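PDB 2FCJ: small TOPRIM domain protein from Geobacillus stearothermophilus, which is of unknown function but consists largely of a Toprim domain, a fold that in topoisomerases and primases supports metal-dependent nucleotidyl transfer or DNA cleavage. Local coordinates for residues 5-10 and 51-56; 43-48 and 72-77. One frame throughout, in Å; residues are numbered along the deposited sequence. Where two conformers were deposited one is given.

Contact 1: residues 5-10 and 51-56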
# COMPACT_ATOMS: atom_id res chain seq x y z
N GLU A 5 -4.60 11.43 -6.93
CA GLU A 5 -4.04 10.51 -7.93
C GLU A 5 -3.41 9.27 -7.33
O GLU A 5 -3.28 8.24 -7.99
CB GLU A 5 -2.98 11.22 -8.77
CG GLU A 5 -3.45 12.51 -9.41
CD GLU A 5 -2.80 12.75 -10.75
OE1 GLU A 5 -1.56 12.62 -10.85
OE2 GLU A 5 -3.54 13.04 -11.70
N LYS A 6 -3.00 9.37 -6.07
CA LYS A 6 -2.25 8.29 -5.45
C LYS A 6 -3.17 7.30 -4.80
O LYS A 6 -4.13 7.67 -4.13
CB LYS A 6 -1.30 8.86 -4.42
CG LYS A 6 -0.26 9.76 -5.04
CD LYS A 6 0.71 10.27 -3.98
CE LYS A 6 1.50 11.45 -4.51
NZ LYS A 6 2.59 11.78 -3.55
N VAL A 7 -2.77 6.03 -4.89
CA VAL A 7 -3.52 4.92 -4.34
C VAL A 7 -2.54 3.94 -3.70
O VAL A 7 -1.54 3.57 -4.33
CB VAL A 7 -4.28 4.17 -5.44
CG1 VAL A 7 -5.06 3.00 -4.85
CG2 VAL A 7 -5.21 5.13 -6.20
N ILE A 8 -2.78 3.56 -2.44
CA ILE A 8 -2.03 2.48 -1.79
C ILE A 8 -2.98 1.32 -1.55
O ILE A 8 -4.06 1.50 -0.98
CB ILE A 8 -1.40 2.94 -0.46
CG1 ILE A 8 -0.39 4.04 -0.72
CG2 ILE A 8 -0.70 1.78 0.28
CD1 ILE A 8 0.02 4.77 0.52
N ILE A 9 -2.55 0.12 -1.95
CA ILE A 9 -3.31 -1.09 -1.72
C ILE A 9 -2.59 -1.91 -0.66
O ILE A 9 -1.38 -2.06 -0.70
CB ILE A 9 -3.44 -1.90 -3.02
CG1 ILE A 9 -4.11 -1.04 -4.10
CG2 ILE A 9 -4.23 -3.19 -2.78
CD1 ILE A 9 -4.07 -1.64 -5.49
N VAL A 10 -3.35 -2.34 0.34
CA VAL A 10 -2.84 -3.21 1.41
C VAL A 10 -3.78 -4.39 1.59
O VAL A 10 -4.91 -4.39 1.08
CB VAL A 10 -2.75 -2.45 2.75
CG1 VAL A 10 -1.74 -1.29 2.66
CG2 VAL A 10 -4.12 -1.93 3.19
N TYR A 51 -3.97 6.41 -12.59
CA TYR A 51 -3.64 6.71 -11.20
C TYR A 51 -2.23 6.25 -10.89
O TYR A 51 -1.61 5.48 -11.65
CB TYR A 51 -4.59 5.99 -10.25
CG TYR A 51 -5.93 6.67 -10.10
CD1 TYR A 51 -6.25 7.36 -8.94
CD2 TYR A 51 -6.87 6.60 -11.11
CE1 TYR A 51 -7.49 7.95 -8.80
CE2 TYR A 51 -8.11 7.18 -10.97
CZ TYR A 51 -8.40 7.88 -9.82
OH TYR A 51 -9.64 8.48 -9.67
N ASP A 52 -1.72 6.71 -9.76
CA ASP A 52 -0.37 6.39 -9.31
C ASP A 52 -0.51 5.37 -8.18
O ASP A 52 -0.81 5.72 -7.03
CB ASP A 52 0.31 7.68 -8.82
CG ASP A 52 1.77 7.49 -8.45
OD1 ASP A 52 2.39 6.51 -8.91
OD2 ASP A 52 2.32 8.36 -7.74
N VAL A 53 -0.30 4.09 -8.49
CA VAL A 53 -0.76 3.01 -7.62
C VAL A 53 0.43 2.27 -7.03
O VAL A 53 1.42 1.99 -7.73
CB VAL A 53 -1.63 2.02 -8.41
CG1 VAL A 53 -2.15 0.92 -7.50
CG2 VAL A 53 -2.79 2.72 -9.09
N TYR A 54 0.31 1.92 -5.75
CA TYR A 54 1.35 1.25 -4.98
C TYR A 54 0.72 0.08 -4.26
O TYR A 54 -0.43 0.17 -3.81
CB TYR A 54 1.95 2.20 -3.94
CG TYR A 54 2.55 3.45 -4.55
CD1 TYR A 54 3.91 3.53 -4.80
CD2 TYR A 54 1.76 4.52 -4.92
CE1 TYR A 54 4.46 4.68 -5.36
CE2 TYR A 54 2.31 5.66 -5.47
CZ TYR A 54 3.65 5.72 -5.69
OH TYR A 54 4.18 6.87 -6.23
N LEU A 55 1.48 -1.00 -4.12
CA LEU A 55 1.10 -2.14 -3.29
C LEU A 55 2.09 -2.29 -2.14
O LEU A 55 3.30 -2.43 -2.36
CB LEU A 55 1.12 -3.42 -4.13
CG LEU A 55 0.87 -4.70 -3.34
CD1 LEU A 55 -0.55 -4.79 -2.82
CD2 LEU A 55 1.20 -5.90 -4.21
N LEU A 56 1.56 -2.27 -0.92
CA LEU A 56 2.35 -2.45 0.30
C LEU A 56 1.89 -3.70 1.04
O LEU A 56 0.83 -3.70 1.66
CB LEU A 56 2.20 -1.22 1.21
CG LEU A 56 2.90 -1.29 2.58
CD1 LEU A 56 4.42 -1.41 2.43
CD2 LEU A 56 2.52 -0.11 3.46
O HOH W 1 4.15 9.26 -4.11
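Val-7, Ile-9, Tyr-54 and Asp-52 carry the pairing of the two central strands in the parallel sheet of this Toprim domain. The backbone ladder shifts from strand to strand as parallel pairing requires: Asp-52 N gives to Glu-5 O, Val-7 N to Asp-52 O, Tyr-54 N to Val-7 O, Ile-9 N to Tyr-54 O and Leu-56 N to Ile-9 O, all within 2.8 to 3.0 Å. Val-7 O also receives the Tyr-54 ring edge, with CD2 lying 3.5 Å from that oxygen, near the plane of the ring.

On the face bearing Val-7, Ile-9, Val-53 and Leu-55 the contacts are apolar. CD1 of Ile-9, anti to CA (chi2 170°), meets Val-53 CG1 at 3.8 Å; CG2 turns instead to Leu-55 CD1. At the strand entrance Val-7 CG2 touches CD1 of Tyr-51 at 3.7 Å.

The other face is polar at its start. Lys-6, extended beyond CG, runs beside Asp-52, but its NZ stays 5.4 Å from Asp-52 OD2 and forms its salt bridge with Glu-25; Phe-106 adds a cation-pi contact. A water accepts from Lys-6 NZ and donates to Tyr-54 OH, linking the amine to Asp-52 through the tyrosine hydroxyl. That hydroxyl gives its own proton to Asp-52 OD2 at 2.8 Å, reaching the syn side 35° out of the carboxylate plane.

Contact 2: residues 43-48 and 72-77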
# COMPACT_ATOMS: atom_id res chain seq x y z
N GLU A 43 -10.74 -5.56 -12.45
CA GLU A 43 -11.65 -4.42 -12.37
C GLU A 43 -10.96 -3.23 -11.72
O GLU A 43 -11.09 -2.10 -12.20
CB GLU A 43 -12.88 -4.79 -11.54
CG GLU A 43 -13.88 -5.67 -12.25
CD GLU A 43 -15.18 -5.79 -11.47
OE1 GLU A 43 -15.24 -5.28 -10.33
OE2 GLU A 43 -16.14 -6.38 -12.00
N LEU A 44 -10.28 -3.48 -10.61
CA LEU A 44 -9.54 -2.43 -9.94
C LEU A 44 -8.50 -1.80 -10.86
O LEU A 44 -8.37 -0.58 -10.92
CB LEU A 44 -8.88 -2.99 -8.69
CG LEU A 44 -8.21 -1.99 -7.75
CD1 LEU A 44 -9.24 -1.01 -7.22
CD2 LEU A 44 -7.55 -2.77 -6.62
N ALA A 45 -7.72 -2.63 -11.55
CA ALA A 45 -6.71 -2.12 -12.48
C ALA A 45 -7.35 -1.23 -13.53
O ALA A 45 -6.81 -0.17 -13.91
CB ALA A 45 -5.94 -3.27 -13.14
N ASP A 46 -8.49 -1.67 -14.06
CA ASP A 46 -9.21 -0.89 -15.05
C ASP A 46 -9.62 0.46 -14.47
O ASP A 46 -9.43 1.52 -15.10
CB ASP A 46 -10.45 -1.66 -15.53
CG ASP A 46 -10.11 -2.79 -16.49
OD1 ASP A 46 -8.97 -2.83 -17.00
OD2 ASP A 46 -11.02 -3.59 -16.80
N GLU A 47 -10.21 0.43 -13.28
CA GLU A 47 -10.67 1.65 -12.63
C GLU A 47 -9.52 2.60 -12.35
O GLU A 47 -9.68 3.82 -12.47
CB GLU A 47 -11.40 1.32 -11.33
CG GLU A 47 -12.78 0.70 -11.51
CD GLU A 47 -13.36 0.24 -10.20
OE1 GLU A 47 -12.57 -0.04 -9.27
OE2 GLU A 47 -14.60 0.14 -10.10
N LEU A 48 -8.35 2.04 -12.08
CA LEU A 48 -7.22 2.85 -11.63
C LEU A 48 -6.26 3.23 -12.76
O LEU A 48 -5.18 3.76 -12.50
CB LEU A 48 -6.47 2.16 -10.48
CG LEU A 48 -7.28 2.03 -9.19
CD1 LEU A 48 -6.52 1.24 -8.13
CD2 LEU A 48 -7.79 3.37 -8.65
N ARG A 72 1.17 -10.41 -12.07
CA ARG A 72 0.47 -11.06 -13.18
C ARG A 72 -0.74 -10.25 -13.65
O ARG A 72 -0.95 -10.07 -14.85
CB ARG A 72 0.06 -12.48 -12.76
CG ARG A 72 -0.80 -13.24 -13.78
CD ARG A 72 -1.04 -14.70 -13.35
NE ARG A 72 -1.62 -14.81 -12.01
CZ ARG A 72 -2.92 -14.73 -11.74
NH1 ARG A 72 -3.79 -14.57 -12.73
NH2 ARG A 72 -3.36 -14.82 -10.49
N MET A 73 -1.54 -9.75 -12.70
CA MET A 73 -2.84 -9.11 -13.03
C MET A 73 -2.78 -7.57 -13.11
O MET A 73 -3.66 -6.94 -13.72
CB MET A 73 -3.90 -9.52 -11.99
CG MET A 73 -4.23 -11.00 -11.95
SD MET A 73 -5.04 -11.58 -13.45
CE MET A 73 -6.44 -10.46 -13.57
N PHE A 74 -1.84 -6.97 -12.40
CA PHE A 74 -1.86 -5.51 -12.21
C PHE A 74 -0.42 -5.02 -12.20
O PHE A 74 0.05 -4.50 -11.20
CB PHE A 74 -2.55 -5.22 -10.88
CG PHE A 74 -3.02 -3.78 -10.71
CD1 PHE A 74 -2.67 -2.77 -11.62
CD2 PHE A 74 -3.78 -3.43 -9.60
CE1 PHE A 74 -3.11 -1.44 -11.41
CE2 PHE A 74 -4.20 -2.13 -9.40
CZ PHE A 74 -3.88 -1.14 -10.31
N PRO A 75 0.29 -5.21 -13.31
CA PRO A 75 1.71 -4.88 -13.37
C PRO A 75 1.99 -3.38 -13.20
O PRO A 75 3.11 -3.00 -12.86
CB PRO A 75 2.11 -5.37 -14.78
CG PRO A 75 0.82 -5.36 -15.56
CD PRO A 75 -0.20 -5.81 -14.57
N GLU A 76 0.95 -2.56 -13.32
CA GLU A 76 1.09 -1.11 -13.24
C GLU A 76 1.39 -0.67 -11.83
O GLU A 76 1.93 0.42 -11.62
CB GLU A 76 -0.22 -0.43 -13.70
CG GLU A 76 -0.53 -0.60 -15.16
CD GLU A 76 -1.52 -1.71 -15.43
OE1 GLU A 76 -1.53 -2.74 -14.71
OE2 GLU A 76 -2.31 -1.57 -16.38
N ALA A 77 0.99 -1.49 -10.86
CA ALA A 77 1.14 -1.14 -9.46
C ALA A 77 2.59 -1.27 -9.04
O ALA A 77 3.23 -2.31 -9.27
CB ALA A 77 0.26 -2.03 -8.60
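Two helix ends on one side of the Toprim sheet meet here, the last turn of helix 38-47 and the residues that follow helix 61-73. Phe-74, the first residue to leave the helical conformation, has CG anti to its backbone N (chi1 -163°), which carries the side chain away from that nitrogen and across to Ala-45. CB of Ala-45 sits over one face of the ring, 3.7 Å from its centroid and 14° off the normal, a close CH-pi contact displaced toward CD1, which it approaches to 3.6 Å. The Ala-45 backbone presses on the same ring, with CA 3.7 Å from Phe-74 CZ.

Phe-74 also opens a type I beta turn, closed by the bond from Ala-77 N to Phe-74 O. The turn leads the chain from helix 61-73 into strand 78-80, completing a beta-alpha-beta crossover that starts at strand 52-56, and brings Ala-77 CB over the centre of the opposite ring face, 4.2 Å above its plane. The aromatic ring is thus sandwiched between two alanine methyls.

Leucines meet the far end of the ring. Leu-48 CD1 lies at the edge, 4.2 Å from Phe-74 CZ, its side chain crossing that of Phe-74 at about a right angle, while Leu-44 CG approaches Phe-74 CE2 at 4.3 Å.

Phe-74 and Ile-9 tie contact 2 to contact 1, where two helix ends pack on the parallel sheet. The centres of the contacts are 10 Å apart, contact 1 near the middle of the chain and contact 2 at the surface, and their segments alternate along the sequence. Phe-74 CZ lies 3.9 Å from Val-53 CG1, and Phe-74 CE2 is equally far from Ile-9 CD1. That Ile-9 methyl also meets Leu-44 CD2 at 3.8 Å, while Ala-77 CB packs on Val-53 CG1 at 4.0 Å. Contact 2 therefore lies over the apolar sheet face of contact 1; the Lys-6, Asp-52 and Tyr-54 cluster belongs to the other face.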